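Local atomic coordinates of excinuclease ABC, subunit A. (PDB entry 2VF7), a protein that binds DNA and hydrolyses ATP as a zinc-containing member of the UvrA family, probably contributing to damage recognition in DNA excision repair. Residues A[43-48]-A[719-724]; A[692-697]-A[712-717]. The protein carries 1 engineered substitution. One frame throughout, in Å; residues are numbered along the deposited sequence.

Interaction 1 (A[43-48]-A[719-724]). With ADP (adenosine-5'-diphosphate), chain E.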
# COMPACT_ATOMS: atom_id res chain seq x y z
N GLY A 43 -31.87 6.48 -12.83
CA GLY A 43 -32.08 7.83 -13.33
C GLY A 43 -31.25 8.08 -14.58
O GLY A 43 -30.38 7.28 -14.90
N VAL A 44 -31.51 9.20 -15.27
CA VAL A 44 -30.84 9.49 -16.55
C VAL A 44 -29.34 9.62 -16.36
O VAL A 44 -28.85 9.70 -15.23
CB VAL A 44 -31.43 10.74 -17.30
CG1 VAL A 44 -32.89 10.52 -17.67
CG2 VAL A 44 -31.26 12.00 -16.48
N SER A 45 -28.61 9.59 -17.46
CA SER A 45 -27.17 9.69 -17.41
C SER A 45 -26.83 11.13 -17.13
O SER A 45 -27.49 12.03 -17.62
CB SER A 45 -26.54 9.24 -18.73
OG SER A 45 -26.82 10.18 -19.73
N GLY A 46 -25.82 11.34 -16.30
CA GLY A 46 -25.43 12.67 -15.89
C GLY A 46 -26.25 13.18 -14.74
O GLY A 46 -25.99 14.26 -14.24
N SER A 47 -27.23 12.39 -14.29
CA SER A 47 -28.09 12.78 -13.16
C SER A 47 -27.38 12.80 -11.79
O SER A 47 -27.76 13.57 -10.91
CB SER A 47 -29.37 11.92 -13.09
OG SER A 47 -29.17 10.72 -12.35
N GLY A 48 -26.36 11.94 -11.61
CA GLY A 48 -25.56 11.90 -10.37
C GLY A 48 -25.52 10.52 -9.71
O GLY A 48 -25.12 10.40 -8.54
N LEU A 719 -25.10 15.52 -24.50
CA LEU A 719 -23.97 15.85 -23.65
C LEU A 719 -23.90 17.33 -23.20
O LEU A 719 -22.84 17.83 -22.95
CB LEU A 719 -22.65 15.47 -24.34
CG LEU A 719 -22.42 14.02 -24.79
CD1 LEU A 719 -21.07 13.92 -25.39
CD2 LEU A 719 -22.54 13.06 -23.63
N GLY A 720 -25.03 17.99 -23.05
CA GLY A 720 -25.04 19.39 -22.71
C GLY A 720 -24.45 19.68 -21.34
O GLY A 720 -24.07 20.81 -21.07
N TYR A 721 -24.37 18.66 -20.49
CA TYR A 721 -23.92 18.84 -19.11
C TYR A 721 -22.40 18.85 -19.00
O TYR A 721 -21.86 19.29 -17.99
CB TYR A 721 -24.57 17.78 -18.19
CG TYR A 721 -24.22 16.34 -18.50
CD1 TYR A 721 -23.17 15.70 -17.85
CD2 TYR A 721 -24.93 15.62 -19.46
CE1 TYR A 721 -22.84 14.39 -18.14
CE2 TYR A 721 -24.60 14.32 -19.76
CZ TYR A 721 -23.57 13.71 -19.10
OH TYR A 721 -23.26 12.40 -19.41
N LEU A 722 -21.71 18.38 -20.04
CA LEU A 722 -20.27 18.30 -20.01
C LEU A 722 -19.61 19.67 -20.21
O LEU A 722 -20.19 20.53 -20.86
CB LEU A 722 -19.76 17.30 -21.05
CG LEU A 722 -20.14 15.84 -20.82
CD1 LEU A 722 -19.55 14.98 -21.90
CD2 LEU A 722 -19.64 15.36 -19.47
N ARG A 723 -18.40 19.84 -19.66
CA ARG A 723 -17.61 21.06 -19.77
C ARG A 723 -16.57 20.96 -20.88
O ARG A 723 -15.91 19.93 -21.05
CB ARG A 723 -16.92 21.39 -18.44
CG ARG A 723 -17.86 21.78 -17.31
CD ARG A 723 -17.12 22.20 -16.04
NE ARG A 723 -16.46 21.07 -15.39
CZ ARG A 723 -17.07 20.18 -14.59
NH1 ARG A 723 -18.39 20.28 -14.32
NH2 ARG A 723 -16.38 19.17 -14.08
N LEU A 724 -16.43 22.03 -21.65
CA LEU A 724 -15.54 22.07 -22.81
C LEU A 724 -14.14 21.52 -22.54
O LEU A 724 -13.62 20.75 -23.34
CB LEU A 724 -15.45 23.52 -23.33
CG LEU A 724 -16.42 23.82 -24.46
CD1 LEU A 724 -17.79 23.30 -24.11
CD2 LEU A 724 -16.43 25.31 -24.74
PB ADP E . -24.53 9.26 -13.80
O1B ADP E . -26.02 9.11 -13.69
O2B ADP E . -24.05 9.48 -15.20
O3B ADP E . -23.78 8.15 -13.08
PA ADP E . -22.65 11.16 -12.95
O1A ADP E . -21.80 10.39 -13.96
O2A ADP E . -22.22 11.20 -11.53
O3A ADP E . -24.17 10.64 -13.02
O5' ADP E . -22.67 12.68 -13.45
C5' ADP E . -22.98 13.81 -12.63
C4' ADP E . -21.88 14.85 -12.81
O4' ADP E . -20.68 14.34 -12.22
C3' ADP E . -21.53 15.18 -14.26
O3' ADP E . -21.28 16.60 -14.42
C2' ADP E . -20.26 14.36 -14.48
O2' ADP E . -19.44 14.85 -15.54
C1' ADP E . -19.58 14.45 -13.12
N9 ADP E . -18.65 13.34 -12.84
C8 ADP E . -19.00 12.03 -12.77
N7 ADP E . -17.94 11.23 -12.52
C5 ADP E . -16.88 12.06 -12.42
C6 ADP E . -15.45 11.88 -12.12
N6 ADP E . -14.95 10.63 -11.92
N1 ADP E . -14.68 12.98 -12.08
C2 ADP E . -15.16 14.22 -12.29
N3 ADP E . -16.46 14.47 -12.55
C4 ADP E . -17.35 13.44 -12.62
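G46, the residue that lies against the ring of Y721, gives its backbone N to O2B of the ADP β-phosphate at 2.8 Å, with an N-H...O angle of 164°. Two residues on, G48 N reaches the bridging O3A at 2.9 Å, but its angle of 128° makes that bond weak. G46 N belongs to the type II turn from V44 to S47; G48, just past it, stands at the N-cap position before helix 49-69. On its other side G46 leans on Y721: its CA sits over one face of the phenol, 4.0 Å from the ring centroid and displaced toward the CE1-CZ rim, in a CH-pi contact. G46 has no side chain, which lets its CA lie directly on the ring.

The loop 43-48 is the Walker A P-loop of the N-terminal nucleotide-binding half, and K49 and S50 continue its grip on the ADP. Y721 comes from the C-terminal half, from the loop between helices 705-716 and 733-743, so one nucleotide is enclosed by two distant parts of a single chain. The ring reaches the loop with CG lodged between the backbone N and the carbonyl carbon (chi1 62°). Its opposite face is backed by CG of L722, again toward the rim, while CD1 comes obliquely within 4.0 Å of the ribose C3'.

The hydroxyls of S45 and Y721 stand 4.2 Å apart, OG to OH, and are not bonded to each other: S45 OG pairs with D768, and Y721 OH with E735 of helix 733-743. Replacing Y721 by an alanine would probably leave E735 without its phenol partner and open a gap between G46 and the ribose. L722 reaches the sugar too, its CD2 lying 4.0 Å from O2'.

Interaction 2 (A[692-697]-A[712-717])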
# COMPACT_ATOMS: atom_id res chain seq x y z
N LEU A 692 -16.92 26.10 -19.23
CA LEU A 692 -18.27 26.23 -19.74
C LEU A 692 -18.81 24.87 -20.14
O LEU A 692 -18.14 24.06 -20.79
CB LEU A 692 -18.31 27.19 -20.94
CG LEU A 692 -19.02 28.55 -20.96
CD1 LEU A 692 -19.22 29.18 -19.60
CD2 LEU A 692 -18.30 29.52 -21.87
N THR A 693 -20.07 24.67 -19.75
CA THR A 693 -20.87 23.55 -20.11
C THR A 693 -21.17 23.62 -21.62
O THR A 693 -21.10 24.71 -22.21
CB THR A 693 -22.13 23.66 -19.26
OG1 THR A 693 -21.88 23.11 -17.96
CG2 THR A 693 -23.29 22.95 -19.88
N VAL A 694 -21.50 22.50 -22.26
CA VAL A 694 -21.83 22.53 -23.69
C VAL A 694 -23.08 23.40 -23.95
O VAL A 694 -23.12 24.16 -24.92
CB VAL A 694 -21.95 21.09 -24.34
CG1 VAL A 694 -22.60 21.15 -25.71
CG2 VAL A 694 -20.58 20.46 -24.50
N ASP A 695 -24.07 23.29 -23.07
CA ASP A 695 -25.24 24.17 -23.05
C ASP A 695 -24.91 25.67 -22.93
O ASP A 695 -25.52 26.47 -23.64
CB ASP A 695 -26.15 23.82 -21.89
CG ASP A 695 -27.00 22.59 -22.14
OD1 ASP A 695 -27.74 22.24 -21.18
OD2 ASP A 695 -26.96 22.00 -23.25
N GLU A 696 -24.01 26.05 -22.02
CA GLU A 696 -23.72 27.47 -21.78
C GLU A 696 -22.84 28.02 -22.89
O GLU A 696 -22.90 29.21 -23.20
CB GLU A 696 -22.99 27.72 -20.45
CG GLU A 696 -23.59 27.17 -19.16
CD GLU A 696 -22.54 27.12 -18.00
OE1 GLU A 696 -22.92 27.32 -16.82
OE2 GLU A 696 -21.33 26.87 -18.26
N ALA A 697 -22.00 27.17 -23.47
CA ALA A 697 -21.14 27.60 -24.58
C ALA A 697 -21.94 27.73 -25.88
O ALA A 697 -21.50 28.38 -26.84
CB ALA A 697 -19.97 26.64 -24.76
N ASP A 712 -23.38 22.08 -31.33
CA ASP A 712 -24.77 21.70 -31.63
C ASP A 712 -24.95 20.17 -31.70
O ASP A 712 -25.93 19.64 -31.16
CB ASP A 712 -25.25 22.38 -32.93
CG ASP A 712 -26.77 22.40 -33.06
OD1 ASP A 712 -27.45 22.95 -32.17
OD2 ASP A 712 -27.28 21.87 -34.08
N THR A 713 -24.03 19.49 -32.38
CA THR A 713 -24.01 18.01 -32.44
C THR A 713 -23.74 17.36 -31.06
O THR A 713 -24.28 16.31 -30.75
CB THR A 713 -22.96 17.45 -33.45
OG1 THR A 713 -21.64 17.97 -33.13
CG2 THR A 713 -23.32 17.82 -34.85
N LEU A 714 -22.92 18.00 -30.24
CA LEU A 714 -22.71 17.53 -28.87
C LEU A 714 -23.94 17.70 -28.02
O LEU A 714 -24.15 16.96 -27.07
CB LEU A 714 -21.56 18.27 -28.24
CG LEU A 714 -20.20 17.91 -28.79
CD1 LEU A 714 -19.20 18.93 -28.28
CD2 LEU A 714 -19.80 16.48 -28.37
N ARG A 715 -24.77 18.67 -28.37
CA ARG A 715 -25.96 18.97 -27.58
C ARG A 715 -27.08 18.04 -27.98
O ARG A 715 -27.71 17.43 -27.11
CB ARG A 715 -26.35 20.44 -27.75
CG ARG A 715 -26.93 21.06 -26.50
CD ARG A 715 -27.15 22.57 -26.67
NE ARG A 715 -28.37 23.01 -26.01
CZ ARG A 715 -29.59 22.90 -26.54
NH1 ARG A 715 -29.76 22.35 -27.74
NH2 ARG A 715 -30.65 23.33 -25.87
N GLU A 716 -27.29 17.91 -29.29
CA GLU A 716 -28.23 16.96 -29.89
C GLU A 716 -28.06 15.51 -29.41
O GLU A 716 -29.02 14.73 -29.39
CB GLU A 716 -28.10 16.99 -31.42
CG GLU A 716 -28.91 18.09 -32.11
CD GLU A 716 -28.58 18.24 -33.59
OE1 GLU A 716 -27.41 18.53 -33.94
OE2 GLU A 716 -29.51 18.08 -34.43
N VAL A 717 -26.83 15.15 -29.06
CA VAL A 717 -26.49 13.75 -28.79
C VAL A 717 -26.56 13.44 -27.26
O VAL A 717 -26.40 12.30 -26.82
CB VAL A 717 -25.13 13.39 -29.50
CG1 VAL A 717 -23.93 13.41 -28.56
CG2 VAL A 717 -25.25 12.09 -30.25
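V694 and L714 form the close-fitting part of this contact between the start of helix 694-700 and the end of helix 705-716. CG1 of V694 is anti to its own backbone N (chi1 167°), which turns that branch toward helix 705-716 to meet CB of L714 at 4.0 Å. The two side chains cross at about a right angle. The same methyl also lies 4.3 Å from R715 CB, so the one branch sits against the root of two successive side chains. Both V694 and L714 are buried, and M602 of helix 602-605 touches each of them, adding a third apolar side chain to the patch.

Toward solvent the contact is looser. D695 and R715, both partly exposed, also cross at about a right angle, and OD2 of D695 forms a salt bridge with NE of R715 at 3.3 Å. The carboxylate and guanidinium planes stand 53° apart, and OD2 approaches the guanidinium obliquely, so this is a single-atom pairing and not the flat two-point fork seen when both groups lie in one plane. OD2 also lies 3.4 Å from R715 CG, alongside the aliphatic stem; beyond CG the bend at chi3 sets where NE goes. H698, one turn further along helix 694-700, touches R715 as well.

The two consecutive helices form an antiparallel helical hairpin within the C-terminal ATPase half. Within the first segment, T693 N donates to OE2 of E696 at 2.9 Å and an angle of 171°, pinning the beginning of helix 694-700. At the hairpin's rim, a long, tilted pairing between partly exposed groups is likely to steer the helices' approach electrostatically more than lock it, leaving close fit to the buried valine and leucine.

Overall arrangement
Interaction 2 is nested in sequence inside the long loop that interaction 1 closes, and their centres lie 10 Å apart. They join directly through backbone: L722 O meets V694 N at 2.7 Å and L724 N meets L692 O at 2.8 Å, both probable hydrogen bonds. Segment 719-724 thus bridges the helical hairpin and the P-loop, with Y721 and L722 facing the nucleotide. M602 touches side chains of both contacts. Interaction 1 lines the ADP pocket itself; interaction 2 stands behind it, the V694 side chain about 11 Å from the ADP and about 8 Å from that of Q726, which also binds the ADP.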